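Local coordinates for protein enoyl-CoA hydratase/carnithine racemase (Magnetospirillum magneticum, PDB 4NEK) that probably acts as an enoyl-CoA isomerase of the crotonase family, shifting the double bond of unsaturated fatty acyl-CoA thioesters, at residues Tyr32-Asp45 and Val79-Lys92. Sequence-based numbering, arbitrary orientation.
Sequences YAALAEAFAKGEAD and VADRFIRAVAGARK
Phe83 swings its ring away from its own backbone N (chi1 169°) and enters as a knob the hole formed by Tyr32, Leu35, Ala36 and Phe39, while Glu43, bent at chi2 (-80°), turns its carboxylate onto the chain beyond helix 79-88. Leu35 CD1 lies over one face of the Phe83 ring, 4.2 Å from its centroid. The Tyr32 ring takes Ala80 CB over the centre of a face and meets Phe83 CD2 at its edge. Farther along, Val87 CG2 rests on a face of Phe39, 4.0 Å from the centroid. Glu43 grips two successive amides: OE1 accepts Arg91 N at 2.9 Å in a nearly straight bond, and OE2 takes Lys92 N at 3.0 Å through its syn lone pair. A leucine in place of Glu43 would probably leave both amides without these acceptors and the turn after the helix less firmly fixed. The extended Lys92 side chain carries NZ to Gly42 O (2.9 Å) and to Val48 O, tying the end of helix 29-44, and Val48 beyond it, to the chain after helix 79-88. Segments 32-44 and 79-88 run side by side, their axes at 28°, in the crotonase fold; strand 50-54 backs helix 29-44, with Phe51 stacked on Phe39, strand 5-10 packs against Leu35, and helix 198-208 against Arg91.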
loop_
_atom_site.group_PDB
_atom_site.type_symbol
_atom_site.label_atom_id
_atom_site.label_comp_id
_atom_site.label_asym_id
_atom_site.label_seq_id
_atom_site.Cartn_x
_atom_site.Cartn_y
_atom_site.Cartn_z
ATOM N N TYR C 32 29.330 6.142 22.737
ATOM C CA TYR C 32 28.300 6.993 23.305
ATOM C C TYR C 32 28.834 8.336 23.712
ATOM O O TYR C 32 28.190 9.347 23.513
ATOM C CB TYR C 32 27.632 6.351 24.526
ATOM C CG TYR C 32 26.706 5.226 24.177
ATOM C CD1 TYR C 32 25.569 5.452 23.399
ATOM C CD2 TYR C 32 26.957 3.937 24.602
ATOM C CE1 TYR C 32 24.715 4.416 23.074
ATOM C CE2 TYR C 32 26.099 2.902 24.303
ATOM C CZ TYR C 32 24.986 3.146 23.533
ATOM O OH TYR C 32 24.173 2.092 23.183
ATOM N N ALA C 33 30.001 8.349 24.336
ATOM C CA ALA C 33 30.554 9.597 24.855
ATOM C C ALA C 33 30.963 10.490 23.689
ATOM O O ALA C 33 30.682 11.664 23.683
ATOM C CB ALA C 33 31.744 9.320 25.776
ATOM N N ALA C 34 31.667 9.925 22.726
ATOM C CA ALA C 34 32.064 10.691 21.566
ATOM C C ALA C 34 30.855 11.217 20.797
ATOM O O ALA C 34 30.888 12.326 20.323
ATOM C CB ALA C 34 32.932 9.838 20.652
ATOM N N LEU C 35 29.794 10.423 20.711
ATOM C CA LEU C 35 28.578 10.849 20.021
ATOM C C LEU C 35 27.890 11.968 20.751
ATOM O O LEU C 35 27.481 12.932 20.143
ATOM C CB LEU C 35 27.594 9.695 19.867
ATOM C CG LEU C 35 28.056 8.603 18.932
ATOM C CD1 LEU C 35 27.219 7.338 19.100
ATOM C CD2 LEU C 35 27.994 9.071 17.513
ATOM N N ALA C 36 27.766 11.853 22.059
ATOM C CA ALA C 36 27.165 12.920 22.848
ATOM C C ALA C 36 27.975 14.191 22.699
ATOM O O ALA C 36 27.435 15.290 22.603
ATOM C CB ALA C 36 27.074 12.517 24.307
ATOM N N GLU C 37 29.286 14.053 22.704
ATOM C CA GLU C 37 30.153 15.216 22.580
ATOM C C GLU C 37 29.916 15.885 21.246
ATOM O O GLU C 37 29.781 17.099 21.178
ATOM C CB GLU C 37 31.608 14.803 22.701
ATOM C CG GLU C 37 32.594 15.910 23.040
ATOM C CD GLU C 37 34.016 15.357 23.233
ATOM O OE1 GLU C 37 34.591 14.831 22.248
ATOM O OE2 GLU C 37 34.556 15.402 24.372
ATOM N N ALA C 38 29.883 15.089 20.185
ATOM C CA ALA C 38 29.623 15.644 18.853
ATOM C C ALA C 38 28.291 16.427 18.752
ATOM O O ALA C 38 28.240 17.453 18.098
ATOM C CB ALA C 38 29.662 14.545 17.829
ATOM N N PHE C 39 27.243 15.948 19.398
ATOM C CA PHE C 39 26.005 16.700 19.438
ATOM C C PHE C 39 26.115 17.971 20.217
ATOM O O PHE C 39 25.606 18.980 19.800
ATOM C CB PHE C 39 24.838 15.848 19.948
ATOM C CG PHE C 39 24.212 15.064 18.854
ATOM C CD1 PHE C 39 24.839 13.908 18.368
ATOM C CD2 PHE C 39 23.096 15.531 18.213
ATOM C CE1 PHE C 39 24.320 13.202 17.301
ATOM C CE2 PHE C 39 22.556 14.825 17.148
ATOM C CZ PHE C 39 23.177 13.666 16.685
ATOM N N ALA C 40 26.804 17.946 21.349
ATOM C CA ALA C 40 26.978 19.157 22.158
ATOM C C ALA C 40 27.774 20.199 21.370
ATOM O O ALA C 40 27.414 21.366 21.305
ATOM C CB ALA C 40 27.671 18.825 23.467
ATOM N N LYS C 41 28.818 19.770 20.699
ATOM C CA LYS C 41 29.573 20.702 19.899
ATOM C C LYS C 41 28.705 21.297 18.774
ATOM O O LYS C 41 28.633 22.517 18.605
ATOM C CB LYS C 41 30.822 20.008 19.368
ATOM C CG LYS C 41 31.365 20.692 18.129
ATOM C CD LYS C 41 32.423 19.939 17.305
ATOM C CE LYS C 41 32.286 20.125 15.773
ATOM N NZ LYS C 41 31.889 21.488 15.297
ATOM N N GLY C 42 28.021 20.432 18.025
ATOM C CA GLY C 42 27.231 20.877 16.907
ATOM C C GLY C 42 26.131 21.799 17.358
ATOM O O GLY C 42 25.834 22.786 16.710
ATOM N N GLU C 43 25.517 21.493 18.481
ATOM C CA GLU C 43 24.414 22.321 18.983
ATOM C C GLU C 43 24.864 23.724 19.314
ATOM O O GLU C 43 24.103 24.653 19.098
ATOM C CB GLU C 43 23.745 21.693 20.200
ATOM C CG GLU C 43 22.773 20.572 19.837
ATOM C CD GLU C 43 21.415 21.093 19.371
ATOM O OE1 GLU C 43 20.609 21.567 20.220
ATOM O OE2 GLU C 43 21.138 21.021 18.157
ATOM N N ALA C 44 26.104 23.865 19.781
ATOM C CA ALA C 44 26.690 25.169 20.139
ATOM C C ALA C 44 27.408 25.869 18.989
ATOM O O ALA C 44 27.598 27.070 19.031
ATOM C CB ALA C 44 27.657 24.996 21.279
ATOM N N ASP C 45 27.740 25.138 17.932
ATOM C CA ASP C 45 28.498 25.710 16.818
ATOM C C ASP C 45 27.621 26.460 15.827
ATOM O O ASP C 45 26.751 25.896 15.136
ATOM C CB ASP C 45 29.233 24.584 16.098
ATOM C CG ASP C 45 30.179 25.074 14.996
ATOM O OD1 ASP C 45 30.136 26.281 14.625
ATOM O OD2 ASP C 45 30.955 24.209 14.492
ATOM N N VAL C 79 26.102 6.889 30.250
ATOM C CA VAL C 79 26.561 7.575 29.086
ATOM C C VAL C 79 25.588 7.297 27.898
ATOM O O VAL C 79 25.372 8.167 27.056
ATOM C CB VAL C 79 28.046 7.199 28.814
ATOM C CG1 VAL C 79 28.192 5.785 28.253
ATOM C CG2 VAL C 79 28.695 8.194 27.889
ATOM N N ALA C 80 24.994 6.117 27.842
ATOM C CA ALA C 80 24.015 5.846 26.805
ATOM C C ALA C 80 22.810 6.758 26.979
ATOM O O ALA C 80 22.323 7.297 26.017
ATOM C CB ALA C 80 23.584 4.388 26.834
ATOM N N ASP C 81 22.353 6.910 28.203
ATOM C CA ASP C 81 21.278 7.818 28.519
ATOM C C ASP C 81 21.638 9.256 28.098
ATOM O O ASP C 81 20.837 9.950 27.495
ATOM C CB ASP C 81 21.009 7.734 30.020
ATOM C CG ASP C 81 19.780 8.556 30.492
ATOM O OD1 ASP C 81 18.797 8.732 29.757
ATOM O OD2 ASP C 81 19.779 8.963 31.680
ATOM N N ARG C 82 22.873 9.671 28.338
ATOM C CA ARG C 82 23.301 11.019 27.944
ATOM C C ARG C 82 23.160 11.185 26.420
ATOM O O ARG C 82 22.662 12.186 25.926
ATOM C CB ARG C 82 24.748 11.295 28.365
ATOM C CG ARG C 82 25.001 12.715 28.928
ATOM C CD ARG C 82 26.440 13.029 29.566
ATOM N NE ARG C 82 27.137 11.855 30.177
ATOM C CZ ARG C 82 26.864 11.296 31.377
ATOM N NH1 ARG C 82 25.889 11.781 32.152
ATOM N NH2 ARG C 82 27.567 10.233 31.801
ATOM N N PHE C 83 23.630 10.215 25.663
ATOM C CA PHE C 83 23.552 10.311 24.217
ATOM C C PHE C 83 22.116 10.448 23.727
ATOM O O PHE C 83 21.816 11.262 22.887
ATOM C CB PHE C 83 24.171 9.065 23.593
ATOM C CG PHE C 83 23.920 8.949 22.149
ATOM C CD1 PHE C 83 24.266 9.981 21.306
ATOM C CD2 PHE C 83 23.328 7.833 21.631
ATOM C CE1 PHE C 83 24.043 9.898 19.949
ATOM C CE2 PHE C 83 23.094 7.732 20.266
ATOM C CZ PHE C 83 23.454 8.767 19.423
ATOM N N ILE C 84 21.267 9.581 24.230
ATOM C CA ILE C 84 19.882 9.538 23.838
ATOM C C ILE C 84 19.243 10.872 24.144
ATOM O O ILE C 84 18.571 11.447 23.293
ATOM C CB ILE C 84 19.146 8.419 24.589
ATOM C CG1 ILE C 84 19.641 7.023 24.127
ATOM C CG2 ILE C 84 17.657 8.517 24.337
ATOM C CD1 ILE C 84 19.438 5.892 25.149
ATOM N N ARG C 85 19.488 11.405 25.333
ATOM C CA ARG C 85 18.932 12.730 25.673
ATOM C C ARG C 85 19.479 13.806 24.771
ATOM O O ARG C 85 18.739 14.693 24.347
ATOM C CB ARG C 85 19.144 13.069 27.137
ATOM C CG ARG C 85 18.292 12.195 28.026
ATOM C CD ARG C 85 18.551 12.416 29.511
ATOM N NE ARG C 85 17.757 11.475 30.303
ATOM C CZ ARG C 85 16.553 11.710 30.804
ATOM N NH1 ARG C 85 16.001 12.904 30.672
ATOM N NH2 ARG C 85 15.888 10.733 31.445
ATOM N N ALA C 86 20.758 13.721 24.421
ATOM C CA ALA C 86 21.333 14.698 23.516
ATOM C C ALA C 86 20.611 14.742 22.179
ATOM O O ALA C 86 20.396 15.811 21.631
ATOM C CB ALA C 86 22.814 14.417 23.281
ATOM N N VAL C 87 20.260 13.585 21.630
ATOM C CA VAL C 87 19.572 13.553 20.344
ATOM C C VAL C 87 18.110 13.916 20.490
ATOM O O VAL C 87 17.584 14.692 19.708
ATOM C CB VAL C 87 19.676 12.185 19.683
ATOM C CG1 VAL C 87 18.929 12.196 18.368
ATOM C CG2 VAL C 87 21.135 11.851 19.441
ATOM N N ALA C 88 17.447 13.343 21.472
ATOM C CA ALA C 88 16.054 13.653 21.714
ATOM C C ALA C 88 15.844 15.138 21.939
ATOM O O ALA C 88 14.859 15.672 21.491
ATOM C CB ALA C 88 15.539 12.884 22.901
ATOM N N GLY C 89 16.775 15.796 22.622
ATOM C CA GLY C 89 16.667 17.228 22.894
ATOM C C GLY C 89 17.342 18.148 21.875
ATOM O O GLY C 89 17.324 19.373 22.038
ATOM N N ALA C 90 17.929 17.605 20.812
ATOM C CA ALA C 90 18.630 18.466 19.857
ATOM C C ALA C 90 17.698 19.444 19.193
ATOM O O ALA C 90 16.669 19.050 18.640
ATOM C CB ALA C 90 19.331 17.641 18.801
ATOM N N ARG C 91 18.061 20.719 19.233
ATOM C CA ARG C 91 17.240 21.780 18.645
ATOM C C ARG C 91 17.389 21.819 17.135
ATOM O O ARG C 91 16.455 22.138 16.408
ATOM C CB ARG C 91 17.602 23.122 19.277
ATOM C CG ARG C 91 17.341 23.185 20.789
ATOM C CD ARG C 91 15.908 23.610 21.173
ATOM N NE ARG C 91 15.408 24.850 20.532
ATOM C CZ ARG C 91 14.327 25.566 20.890
ATOM N NH1 ARG C 91 14.005 26.645 20.183
ATOM N NH2 ARG C 91 13.568 25.239 21.938
ATOM N N LYS C 92 18.561 21.484 16.649
ATOM C CA LYS C 92 18.803 21.472 15.215
ATOM C C LYS C 92 18.359 20.151 14.588
ATOM O O LYS C 92 18.272 19.143 15.247
ATOM C CB LYS C 92 20.286 21.724 14.905
ATOM C CG LYS C 92 20.789 23.046 15.447
ATOM C CD LYS C 92 22.292 23.303 15.188
ATOM C CE LYS C 92 22.727 24.595 15.870
ATOM N NZ LYS C 92 24.151 24.899 15.677
#